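Local coordinates for protein 5-carboxymethyl-2-hydroxymuconate semialdehyde dehydrogenase (Thermus thermophilus, PDB 2D4E) that probably catalyses the NAD-dependent oxidation of 5-carboxymethyl-2-hydroxymuconate semialdehyde to the corresponding acid, as a tetrameric member of the aldehyde dehydrogenase family, at residues L244-G249 and L492-D497; T180-P185 and S269-G274; L265-P270 and G482-G487. All coordinates share one frame; numbering follows the deposited sequence.

Contact 1 of 3, residues L244-G249 and L492-D497; sequences LLTLTG and LDFYTD. With NAD (nicotinamide-adenine-dinucleotide), chain K.
The N-terminal end of strand 244-248, in the parallel Rossmann-type sheet that binds NAD, meets the last turn of helix 488-495. Leu244 points its side chain at that turn and reaches tip to tip for Phe494. Its CD2 lies over one face of the ring in a CH-pi contact, 4.3 Å from the Phe494 ring centroid but offset toward the rim, and the same methyl sits 3.4 Å from Phe494 O. Leu245 points away, packs on Lys266 and Leu268, and contributes backbone: Leu245 O is 3.5 Å from Phe494 CZ, while Leu245 N lies in the ring plane at its edge. With CG anti to the backbone N (chi1 171°), Phe494 brings its CE1-CZ end up to Leu244, Leu245 and Thr246. The Thr246 side chain crosses both aromatic side chains at about a right angle, its CG2 3.7 Å from Phe494 CE1 and 3.6 Å from Tyr495 OH. Phe494 CD1 stands over the centre of the Tyr495 ring. Further along, Thr248 and Gly249 lie beyond the reach of the helix and border the cofactor, Thr248 CG2 lying 3.3 Å from NAD C4N of the nicotinamide. The contact is therefore mainly van der Waals, methyls and ring carbons with a few backbone oxygens in the buried interior, while Tyr495 OH bonds Glu486 and Phe494 O bonds Arg267.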
loop_
_atom_site.group_PDB
_atom_site.type_symbol
_atom_site.label_atom_id
_atom_site.label_comp_id
_atom_site.label_asym_id
_atom_site.label_seq_id
_atom_site.Cartn_x
_atom_site.Cartn_y
_atom_site.Cartn_z
ATOM N N LEU C 244 24.279 6.011 -8.954
ATOM C CA LEU C 244 23.068 6.827 -9.016
ATOM C C LEU C 244 23.360 8.308 -9.262
ATOM O O LEU C 244 24.324 8.869 -8.727
ATOM C CB LEU C 244 22.257 6.671 -7.724
ATOM C CG LEU C 244 21.271 5.501 -7.637
ATOM C CD1 LEU C 244 21.986 4.156 -7.838
ATOM C CD2 LEU C 244 20.575 5.555 -6.282
ATOM N N LEU C 245 22.514 8.937 -10.069
ATOM C CA LEU C 245 22.679 10.343 -10.400
ATOM C C LEU C 245 21.363 11.100 -10.372
ATOM O O LEU C 245 20.398 10.671 -10.989
ATOM C CB LEU C 245 23.258 10.495 -11.808
ATOM C CG LEU C 245 24.643 9.968 -12.169
ATOM C CD1 LEU C 245 24.825 10.090 -13.673
ATOM C CD2 LEU C 245 25.724 10.750 -11.433
ATOM N N THR C 246 21.310 12.212 -9.647
ATOM C CA THR C 246 20.101 13.021 -9.658
ATOM C C THR C 246 20.499 14.269 -10.435
ATOM O O THR C 246 21.617 14.764 -10.302
ATOM C CB THR C 246 19.631 13.454 -8.243
ATOM O OG1 THR C 246 20.589 14.350 -7.671
ATOM C CG2 THR C 246 19.458 12.245 -7.332
ATOM N N LEU C 247 19.601 14.763 -11.269
ATOM C CA LEU C 247 19.891 15.957 -12.032
ATOM C C LEU C 247 18.705 16.891 -12.014
ATOM O O LEU C 247 17.571 16.495 -12.283
ATOM C CB LEU C 247 20.243 15.617 -13.482
ATOM C CG LEU C 247 20.339 16.837 -14.410
ATOM C CD1 LEU C 247 21.465 17.766 -13.954
ATOM C CD2 LEU C 247 20.583 16.373 -15.834
ATOM N N THR C 248 18.980 18.139 -11.675
ATOM C CA THR C 248 17.963 19.165 -11.654
ATOM C C THR C 248 18.553 20.267 -12.525
ATOM O O THR C 248 19.498 20.952 -12.128
ATOM C CB THR C 248 17.710 19.660 -10.224
ATOM O OG1 THR C 248 17.290 18.557 -9.410
ATOM C CG2 THR C 248 16.618 20.707 -10.211
ATOM N N GLY C 249 18.015 20.407 -13.731
ATOM C CA GLY C 249 18.524 21.401 -14.659
ATOM C C GLY C 249 17.767 21.399 -15.975
ATOM O O GLY C 249 16.625 20.950 -16.037
ATOM N N LEU C 492 11.838 6.422 -2.651
ATOM C CA LEU C 492 12.414 5.098 -2.401
ATOM C C LEU C 492 12.680 4.294 -3.658
ATOM O O LEU C 492 13.656 3.551 -3.725
ATOM C CB LEU C 492 11.503 4.265 -1.501
ATOM C CG LEU C 492 11.531 4.479 0.009
ATOM C CD1 LEU C 492 10.485 3.567 0.636
ATOM C CD2 LEU C 492 12.917 4.163 0.568
ATOM N N ASP C 493 11.803 4.428 -4.646
ATOM C CA ASP C 493 11.960 3.682 -5.884
ATOM C C ASP C 493 13.243 3.990 -6.623
ATOM O O ASP C 493 13.705 3.186 -7.433
ATOM C CB ASP C 493 10.756 3.913 -6.792
ATOM C CG ASP C 493 9.613 2.978 -6.465
ATOM O OD1 ASP C 493 9.752 1.766 -6.754
ATOM O OD2 ASP C 493 8.593 3.450 -5.908
ATOM N N PHE C 494 13.825 5.150 -6.346
ATOM C CA PHE C 494 15.071 5.516 -6.995
ATOM C C PHE C 494 16.287 5.248 -6.117
ATOM O O PHE C 494 17.270 4.679 -6.582
ATOM C CB PHE C 494 15.061 6.993 -7.408
ATOM C CG PHE C 494 16.399 7.493 -7.894
ATOM C CD1 PHE C 494 17.233 8.222 -7.051
ATOM C CD2 PHE C 494 16.832 7.213 -9.187
ATOM C CE1 PHE C 494 18.486 8.670 -7.488
ATOM C CE2 PHE C 494 18.082 7.652 -9.639
ATOM C CZ PHE C 494 18.913 8.384 -8.785
ATOM N N TYR C 495 16.208 5.642 -4.849
ATOM C CA TYR C 495 17.330 5.485 -3.930
ATOM C C TYR C 495 17.570 4.093 -3.354
ATOM O O TYR C 495 18.606 3.864 -2.734
ATOM C CB TYR C 495 17.206 6.487 -2.776
ATOM C CG TYR C 495 17.204 7.939 -3.220
ATOM C CD1 TYR C 495 16.014 8.673 -3.281
ATOM C CD2 TYR C 495 18.392 8.573 -3.599
ATOM C CE1 TYR C 495 16.009 10.007 -3.709
ATOM C CE2 TYR C 495 18.397 9.902 -4.031
ATOM C CZ TYR C 495 17.208 10.608 -4.083
ATOM O OH TYR C 495 17.216 11.914 -4.513
ATOM N N THR C 496 16.629 3.172 -3.549
ATOM C CA THR C 496 16.792 1.819 -3.028
ATOM C C THR C 496 16.515 0.773 -4.099
ATOM O O THR C 496 15.972 1.088 -5.156
ATOM C CB THR C 496 15.843 1.548 -1.824
ATOM O OG1 THR C 496 14.482 1.505 -2.273
ATOM C CG2 THR C 496 15.986 2.634 -0.770
ATOM N N ASP C 497 16.905 -0.470 -3.821
ATOM C CA ASP C 497 16.689 -1.587 -4.741
ATOM C C ASP C 497 15.717 -2.580 -4.120
ATOM O O ASP C 497 15.833 -2.907 -2.933
ATOM C CB ASP C 497 17.989 -2.347 -5.023
ATOM C CG ASP C 497 18.991 -1.537 -5.820
ATOM O OD1 ASP C 497 18.576 -0.803 -6.743
ATOM O OD2 ASP C 497 20.201 -1.660 -5.529
HETATM P PA NAD K . 22.076 23.479 -16.120
HETATM O O1A NAD K . 23.085 23.913 -17.081
HETATM O O2A NAD K . 21.431 22.218 -16.523
HETATM O O5B NAD K . 22.656 23.238 -14.624
HETATM C C5B NAD K . 22.307 22.115 -13.748
HETATM C C4B NAD K . 23.591 21.436 -13.325
HETATM O O4B NAD K . 24.062 20.783 -14.524
HETATM C C3B NAD K . 24.742 22.401 -12.926
HETATM O O3B NAD K . 25.256 22.068 -11.620
HETATM C C2B NAD K . 25.752 22.208 -14.069
HETATM O O2B NAD K . 27.124 22.399 -13.656
HETATM C C1B NAD K . 25.442 20.794 -14.517
HETATM N N9A NAD K . 25.895 20.528 -15.870
HETATM C C8A NAD K . 25.848 21.338 -16.990
HETATM N N7A NAD K . 26.370 20.764 -18.099
HETATM C C5A NAD K . 26.767 19.509 -17.636
HETATM C C6A NAD K . 27.400 18.394 -18.305
HETATM N N6A NAD K . 27.733 18.413 -19.598
HETATM N N1A NAD K . 27.659 17.275 -17.528
HETATM C C2A NAD K . 27.312 17.264 -16.180
HETATM N N3A NAD K . 26.734 18.234 -15.486
HETATM C C4A NAD K . 26.481 19.340 -16.264
HETATM O O3 NAD K . 21.077 24.617 -15.973
HETATM P PN NAD K . 20.545 25.612 -14.858
HETATM O O1N NAD K . 20.703 26.965 -15.428
HETATM O O2N NAD K . 21.253 25.348 -13.594
HETATM O O5D NAD K . 19.082 25.124 -15.004
HETATM C C5D NAD K . 17.902 25.815 -14.673
HETATM C C4D NAD K . 16.969 24.750 -15.158
HETATM O O4D NAD K . 16.682 23.770 -14.135
HETATM C C3D NAD K . 15.659 25.214 -15.779
HETATM O O3D NAD K . 15.404 24.607 -17.062
HETATM C C2D NAD K . 14.663 24.823 -14.690
HETATM O O2D NAD K . 13.345 24.635 -15.247
HETATM C C1D NAD K . 15.300 23.571 -14.130
HETATM N N1N NAD K . 14.831 23.231 -12.777
HETATM C C2N NAD K . 13.971 22.143 -12.764
HETATM C C3N NAD K . 13.472 21.770 -11.525
HETATM C C7N NAD K . 12.502 20.608 -11.374
HETATM O O7N NAD K . 12.104 20.327 -10.258
HETATM N N7N NAD K . 12.095 19.922 -12.458
HETATM C C4N NAD K . 13.837 22.494 -10.299
HETATM C C5N NAD K . 14.732 23.590 -10.470
HETATM C C6N NAD K . 15.262 24.015 -11.658
#

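Contact 2 of 3, residues T180-P185 and S269-G274. With NAD (nicotinamide-adenine-dinucleotide), chain K.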
loop_
_atom_site.group_PDB
_atom_site.type_symbol
_atom_site.label_atom_id
_atom_site.label_comp_id
_atom_site.label_asym_id
_atom_site.label_seq_id
_atom_site.Cartn_x
_atom_site.Cartn_y
_atom_site.Cartn_z
ATOM N N THR C 180 19.362 20.026 -0.970
ATOM C CA THR C 180 18.906 19.281 0.204
ATOM C C THR C 180 17.711 18.400 -0.142
ATOM O O THR C 180 17.458 17.401 0.532
ATOM C CB THR C 180 18.519 20.216 1.377
ATOM O OG1 THR C 180 17.455 21.089 0.975
ATOM C CG2 THR C 180 19.726 21.037 1.813
ATOM N N TRP C 181 16.989 18.773 -1.198
ATOM C CA TRP C 181 15.835 18.007 -1.669
ATOM C C TRP C 181 16.277 16.588 -2.067
ATOM O O TRP C 181 15.504 15.635 -1.964
ATOM C CB TRP C 181 15.213 18.707 -2.886
ATOM C CG TRP C 181 14.009 18.014 -3.497
ATOM C CD1 TRP C 181 13.849 17.660 -4.811
ATOM C CD2 TRP C 181 12.800 17.629 -2.829
ATOM N NE1 TRP C 181 12.620 17.082 -4.996
ATOM C CE2 TRP C 181 11.955 17.049 -3.799
ATOM C CE3 TRP C 181 12.350 17.717 -1.500
ATOM C CZ2 TRP C 181 10.680 16.557 -3.487
ATOM C CZ3 TRP C 181 11.081 17.227 -1.190
ATOM C CH2 TRP C 181 10.262 16.654 -2.180
ATOM N N ARG C 182 17.522 16.457 -2.515
ATOM C CA ARG C 182 18.056 15.161 -2.940
ATOM C C ARG C 182 18.970 14.528 -1.889
ATOM O O ARG C 182 18.982 13.303 -1.702
ATOM C CB ARG C 182 18.841 15.329 -4.239
ATOM C CG ARG C 182 18.106 16.116 -5.316
ATOM C CD ARG C 182 16.919 15.354 -5.893
ATOM N NE ARG C 182 16.654 15.819 -7.254
ATOM C CZ ARG C 182 16.213 15.046 -8.242
ATOM N NH1 ARG C 182 15.962 13.761 -8.023
ATOM N NH2 ARG C 182 16.021 15.562 -9.449
ATOM N N ILE C 183 19.742 15.372 -1.211
ATOM C CA ILE C 183 20.664 14.919 -0.185
ATOM C C ILE C 183 19.949 14.244 0.979
ATOM O O ILE C 183 20.361 13.182 1.441
ATOM C CB ILE C 183 21.491 16.097 0.366
ATOM C CG1 ILE C 183 22.325 16.718 -0.763
ATOM C CG2 ILE C 183 22.372 15.619 1.518
ATOM C CD1 ILE C 183 22.944 18.062 -0.399
ATOM N N ALA C 184 18.878 14.866 1.453
ATOM C CA ALA C 184 18.121 14.332 2.574
ATOM C C ALA C 184 17.623 12.904 2.323
ATOM O O ALA C 184 17.869 12.008 3.127
ATOM C CB ALA C 184 16.952 15.265 2.903
ATOM N N PRO C 185 16.912 12.669 1.207
ATOM C CA PRO C 185 16.464 11.289 1.005
ATOM C C PRO C 185 17.629 10.324 0.782
ATOM O O PRO C 185 17.621 9.206 1.292
ATOM C CB PRO C 185 15.524 11.395 -0.206
ATOM C CG PRO C 185 16.009 12.621 -0.937
ATOM C CD PRO C 185 16.338 13.570 0.191
ATOM N N SER C 269 17.628 10.243 -12.068
ATOM C CA SER C 269 16.383 10.820 -11.565
ATOM C C SER C 269 16.380 12.294 -11.961
ATOM O O SER C 269 16.656 13.172 -11.139
ATOM C CB SER C 269 16.317 10.691 -10.043
ATOM O OG SER C 269 15.151 11.312 -9.539
ATOM N N PRO C 270 16.050 12.586 -13.227
ATOM C CA PRO C 270 16.031 13.963 -13.717
ATOM C C PRO C 270 14.766 14.790 -13.538
ATOM O O PRO C 270 13.662 14.342 -13.832
ATOM C CB PRO C 270 16.383 13.794 -15.192
ATOM C CG PRO C 270 15.612 12.555 -15.545
ATOM C CD PRO C 270 15.844 11.633 -14.338
ATOM N N GLU C 271 14.963 16.008 -13.049
ATOM C CA GLU C 271 13.900 16.994 -12.867
ATOM C C GLU C 271 14.408 18.082 -13.809
ATOM O O GLU C 271 15.337 18.825 -13.483
ATOM C CB GLU C 271 13.856 17.473 -11.417
ATOM C CG GLU C 271 13.426 16.382 -10.438
ATOM C CD GLU C 271 13.492 16.831 -8.992
ATOM O OE1 GLU C 271 14.310 17.724 -8.694
ATOM O OE2 GLU C 271 12.744 16.280 -8.150
ATOM N N LEU C 272 13.819 18.136 -14.997
ATOM C CA LEU C 272 14.268 19.060 -16.025
ATOM C C LEU C 272 13.394 20.294 -16.265
ATOM O O LEU C 272 12.663 20.730 -15.374
ATOM C CB LEU C 272 14.484 18.260 -17.319
ATOM C CG LEU C 272 15.236 16.931 -17.071
ATOM C CD1 LEU C 272 15.267 16.102 -18.339
ATOM C CD2 LEU C 272 16.662 17.204 -16.576
ATOM N N GLY C 273 13.480 20.847 -17.473
ATOM C CA GLY C 273 12.744 22.055 -17.814
ATOM C C GLY C 273 11.231 22.019 -17.772
ATOM O O GLY C 273 10.617 20.971 -17.582
ATOM N N GLY C 274 10.625 23.187 -17.946
ATOM C CA GLY C 274 9.181 23.271 -17.939
ATOM C C GLY C 274 8.668 24.498 -18.670
ATOM O O GLY C 274 9.413 25.448 -18.921
HETATM P PA NAD K . 22.076 23.479 -16.120
HETATM O O1A NAD K . 23.085 23.913 -17.081
HETATM O O2A NAD K . 21.431 22.218 -16.523
HETATM O O5B NAD K . 22.656 23.238 -14.624
HETATM C C5B NAD K . 22.307 22.115 -13.748
HETATM C C4B NAD K . 23.591 21.436 -13.325
HETATM O O4B NAD K . 24.062 20.783 -14.524
HETATM C C3B NAD K . 24.742 22.401 -12.926
HETATM O O3B NAD K . 25.256 22.068 -11.620
HETATM C C2B NAD K . 25.752 22.208 -14.069
HETATM O O2B NAD K . 27.124 22.399 -13.656
HETATM C C1B NAD K . 25.442 20.794 -14.517
HETATM N N9A NAD K . 25.895 20.528 -15.870
HETATM C C8A NAD K . 25.848 21.338 -16.990
HETATM N N7A NAD K . 26.370 20.764 -18.099
HETATM C C5A NAD K . 26.767 19.509 -17.636
HETATM C C6A NAD K . 27.400 18.394 -18.305
HETATM N N6A NAD K . 27.733 18.413 -19.598
HETATM N N1A NAD K . 27.659 17.275 -17.528
HETATM C C2A NAD K . 27.312 17.264 -16.180
HETATM N N3A NAD K . 26.734 18.234 -15.486
HETATM C C4A NAD K . 26.481 19.340 -16.264
HETATM O O3 NAD K . 21.077 24.617 -15.973
HETATM P PN NAD K . 20.545 25.612 -14.858
HETATM O O1N NAD K . 20.703 26.965 -15.428
HETATM O O2N NAD K . 21.253 25.348 -13.594
HETATM O O5D NAD K . 19.082 25.124 -15.004
HETATM C C5D NAD K . 17.902 25.815 -14.673
HETATM C C4D NAD K . 16.969 24.750 -15.158
HETATM O O4D NAD K . 16.682 23.770 -14.135
HETATM C C3D NAD K . 15.659 25.214 -15.779
HETATM O O3D NAD K . 15.404 24.607 -17.062
HETATM C C2D NAD K . 14.663 24.823 -14.690
HETATM O O2D NAD K . 13.345 24.635 -15.247
HETATM C C1D NAD K . 15.300 23.571 -14.130
HETATM N N1N NAD K . 14.831 23.231 -12.777
HETATM C C2N NAD K . 13.971 22.143 -12.764
HETATM C C3N NAD K . 13.472 21.770 -11.525
HETATM C C7N NAD K . 12.502 20.608 -11.374
HETATM O O7N NAD K . 12.104 20.327 -10.258
HETATM N N7N NAD K . 12.095 19.922 -12.458
HETATM C C4N NAD K . 13.837 22.494 -10.299
HETATM C C5N NAD K . 14.732 23.590 -10.470
HETATM C C6N NAD K . 15.262 24.015 -11.658
#
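Arg182, on helix 175-188, sends its guanidinium to the C-terminal end of strand 267-271. Its CG is anti to the carbonyl carbon, and the chain, bent at chi2 (-70°), runs on to Ser269 and Glu271. Arg182 NH1 donates to Ser269 OG at 3.0 Å, with the hydroxyl almost exactly in the guanidinium plane; Ser269 presents that oxygen by holding it anti to its own backbone N (chi1 177°). Weak bonds from NH1 and NH2 to Ser269 O add to the grip. Glu271, extended beyond CG, comes tip to tip with the arginine, its carboxylate over one guanidinium face and the two planes 39° apart. Arg182 NH2 and Glu271 OE1 form a salt bridge of 2.9 Å, although the position of NH2 is less certain. Glu271 OE2 turns instead to Trp181: its syn lone pair accepts the N-H of Trp181 NE1 at 3.3 Å, with OE2 in the indole plane and ring and carboxylate nearly coplanar. Two neighbouring helix residues thus hold the carboxylate, and this buried pairing probably favours its ionised form. The strand end also meets the cofactor. Leu272 O accepts a nearly straight bond from the carboxamide N7N of NAD at 3.1 Å, and Glu271 CB lies 3.2 Å from that same NAD N7N. Around the pair, Glu486 gives Arg182 NH1 a further salt bridge and Thr248 OG1 bonds Glu271 OE1; helix 118-136 packs against Thr180 and Trp181, and strand 244-248 lies beside 267-271 in the sheet.

Contact 3 of 3, residues L265-P270 and G482-G487; sequences LKRLSP and GDRREG
Strand 267-271, within this chain an edge strand of the Rossmann-type sheet, is crossed here by the loop that leads into helix 488-495. Packing is tightest at Pro270 and Gly482. Pro270 O accepts from Asp483 N at 3.1 Å, in its carbonyl plane, and also takes a CA-H...O contact from Gly482 CA at 3.2 Å. A CB on Gly482 would collide with that oxygen, so the close approach depends on its bare backbone. The proline ring lies along the same loop backbone, with Pro270 CD 3.7 Å from Asp483 O. Toward Arg267 the contact loosens and water takes over. Arg484, bent at chi2 (-90°), points at the strand, crosses the Arg267 side chain at about a right angle and gives Leu268 O only a weak bond from NE, while Arg267 CG lies over one face of its guanidinium, 3.3 Å from Arg484 NH2. The like charges are probably offset by Asp483 of the second subunit, a salt-bridge partner of both arginines; Arg267 also pairs with Asp497. One water joins Leu268 N to Arg484 NH2, the latter weakly, and another joins Leu268 O to Asp483 OD2. Deeper in, two waters link Ser269 to the loop, where Glu486 OE2 also bonds Tyr495 OH. One of them sits 2.6 Å from Ser269 OG and donates to Arg485 O and, weakly, to Glu486 OE2.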
loop_
_atom_site.group_PDB
_atom_site.type_symbol
_atom_site.label_atom_id
_atom_site.label_comp_id
_atom_site.label_asym_id
_atom_site.label_seq_id
_atom_site.Cartn_x
_atom_site.Cartn_y
_atom_site.Cartn_z
ATOM N N LEU C 265 25.635 2.368 -17.257
ATOM C CA LEU C 265 24.224 2.085 -17.017
ATOM C C LEU C 265 23.774 2.675 -15.684
ATOM O O LEU C 265 23.173 1.988 -14.858
ATOM C CB LEU C 265 23.990 0.572 -17.026
ATOM C CG LEU C 265 24.209 -0.101 -18.385
ATOM C CD1 LEU C 265 24.221 -1.609 -18.225
ATOM C CD2 LEU C 265 23.115 0.335 -19.351
ATOM N N LYS C 266 24.073 3.951 -15.472
ATOM C CA LYS C 266 23.694 4.599 -14.229
ATOM C C LYS C 266 22.197 4.870 -14.150
ATOM O O LYS C 266 21.538 5.068 -15.166
ATOM C CB LYS C 266 24.466 5.909 -14.064
ATOM C CG LYS C 266 25.964 5.712 -13.962
ATOM C CD LYS C 266 26.655 6.965 -13.483
ATOM C CE LYS C 266 28.133 6.715 -13.226
ATOM N NZ LYS C 266 28.750 7.929 -12.632
ATOM N N ARG C 267 21.669 4.858 -12.930
ATOM C CA ARG C 267 20.260 5.137 -12.693
ATOM C C ARG C 267 20.149 6.656 -12.555
ATOM O O ARG C 267 20.875 7.267 -11.769
ATOM C CB ARG C 267 19.804 4.455 -11.403
ATOM C CG ARG C 267 18.312 4.536 -11.128
ATOM C CD ARG C 267 17.963 3.791 -9.836
ATOM N NE ARG C 267 18.623 2.490 -9.789
ATOM C CZ ARG C 267 18.587 1.659 -8.752
ATOM N NH1 ARG C 267 17.907 1.978 -7.655
ATOM N NH2 ARG C 267 19.231 0.501 -8.815
ATOM N N LEU C 268 19.235 7.259 -13.309
ATOM C CA LEU C 268 19.058 8.710 -13.291
ATOM C C LEU C 268 17.666 9.155 -12.838
ATOM O O LEU C 268 16.658 8.531 -13.176
ATOM C CB LEU C 268 19.358 9.265 -14.694
ATOM C CG LEU C 268 19.200 10.758 -15.012
ATOM C CD1 LEU C 268 20.054 11.610 -14.074
ATOM C CD2 LEU C 268 19.617 11.003 -16.458
ATOM N N SER C 269 17.628 10.243 -12.068
ATOM C CA SER C 269 16.383 10.820 -11.565
ATOM C C SER C 269 16.380 12.294 -11.961
ATOM O O SER C 269 16.656 13.172 -11.139
ATOM C CB SER C 269 16.317 10.691 -10.043
ATOM O OG SER C 269 15.151 11.312 -9.539
ATOM N N PRO C 270 16.050 12.586 -13.227
ATOM C CA PRO C 270 16.031 13.963 -13.717
ATOM C C PRO C 270 14.766 14.790 -13.538
ATOM O O PRO C 270 13.662 14.342 -13.832
ATOM C CB PRO C 270 16.383 13.794 -15.192
ATOM C CG PRO C 270 15.612 12.555 -15.545
ATOM C CD PRO C 270 15.844 11.633 -14.338
ATOM N N GLY C 482 11.440 15.466 -17.483
ATOM C CA GLY C 482 12.118 14.511 -16.630
ATOM C C GLY C 482 11.415 13.184 -16.460
ATOM O O GLY C 482 10.500 12.834 -17.208
ATOM N N ASP C 483 11.856 12.442 -15.459
ATOM C CA ASP C 483 11.295 11.139 -15.175
ATOM C C ASP C 483 11.561 10.808 -13.708
ATOM O O ASP C 483 12.353 11.485 -13.048
ATOM C CB ASP C 483 11.934 10.096 -16.100
ATOM C CG ASP C 483 11.310 8.725 -15.951
ATOM O OD1 ASP C 483 10.061 8.636 -15.906
ATOM O OD2 ASP C 483 12.070 7.734 -15.886
ATOM N N ARG C 484 10.891 9.775 -13.201
ATOM C CA ARG C 484 11.038 9.362 -11.810
ATOM C C ARG C 484 10.337 10.379 -10.923
ATOM O O ARG C 484 9.910 11.440 -11.387
ATOM C CB ARG C 484 12.512 9.297 -11.412
ATOM C CG ARG C 484 13.369 8.387 -12.272
ATOM C CD ARG C 484 13.396 6.998 -11.705
ATOM N NE ARG C 484 14.369 6.147 -12.384
ATOM C CZ ARG C 484 14.595 4.883 -12.054
ATOM N NH1 ARG C 484 13.919 4.340 -11.052
ATOM N NH2 ARG C 484 15.479 4.162 -12.731
ATOM N N ARG C 485 10.235 10.062 -9.640
ATOM C CA ARG C 485 9.581 10.958 -8.703
ATOM C C ARG C 485 10.342 11.082 -7.394
ATOM O O ARG C 485 11.080 10.180 -7.002
ATOM C CB ARG C 485 8.162 10.462 -8.420
ATOM C CG ARG C 485 7.230 10.481 -9.628
ATOM C CD ARG C 485 6.700 11.882 -9.919
ATOM N NE ARG C 485 5.807 11.874 -11.075
ATOM C CZ ARG C 485 6.209 11.932 -12.344
ATOM N NH1 ARG C 485 7.500 12.016 -12.639
ATOM N NH2 ARG C 485 5.317 11.890 -13.324
ATOM N N GLU C 486 10.169 12.227 -6.742
ATOM C CA GLU C 486 10.771 12.502 -5.442
ATOM C C GLU C 486 9.578 12.710 -4.509
ATOM O O GLU C 486 8.449 12.904 -4.978
ATOM C CB GLU C 486 11.618 13.782 -5.473
ATOM C CG GLU C 486 12.985 13.647 -6.137
ATOM C CD GLU C 486 13.957 12.784 -5.340
ATOM O OE1 GLU C 486 13.676 12.473 -4.165
ATOM O OE2 GLU C 486 15.016 12.424 -5.883
ATOM N N GLY C 487 9.821 12.665 -3.203
ATOM C CA GLY C 487 8.742 12.862 -2.251
ATOM C C GLY C 487 8.351 11.611 -1.482
ATOM O O GLY C 487 7.873 10.640 -2.072
HETATM O O HOH W 1 17.367 5.783 -14.970
HETATM O O HOH W 2 14.933 7.528 -15.531
HETATM O O HOH W 3 14.144 10.228 -7.443
HETATM O O HOH W 4 13.074 12.851 -10.864
#

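All three contacts gather around neighbouring strands 244-248 and 267-271 of one parallel sheet. Contacts 1 and 2 are buried and both reach NAD, whereas contact 3 is partly buried and borders the second subunit. Chemistry follows place: contact 1 is mainly apolar, contact 2 a buried cluster of charges and hydrogen bonds, contact 3 a backbone bond with waters and intersubunit salt bridges. Contacts 2 and 3 share Ser269 and Pro270, approached by helix 175-188 in one and by the 482-487 loop in the other. Glu486 joins all three, bonding Tyr495 OH of contact 1 and Arg182 NH1 of contact 2, while Asp497 pairs with Arg267 between contacts 1 and 3.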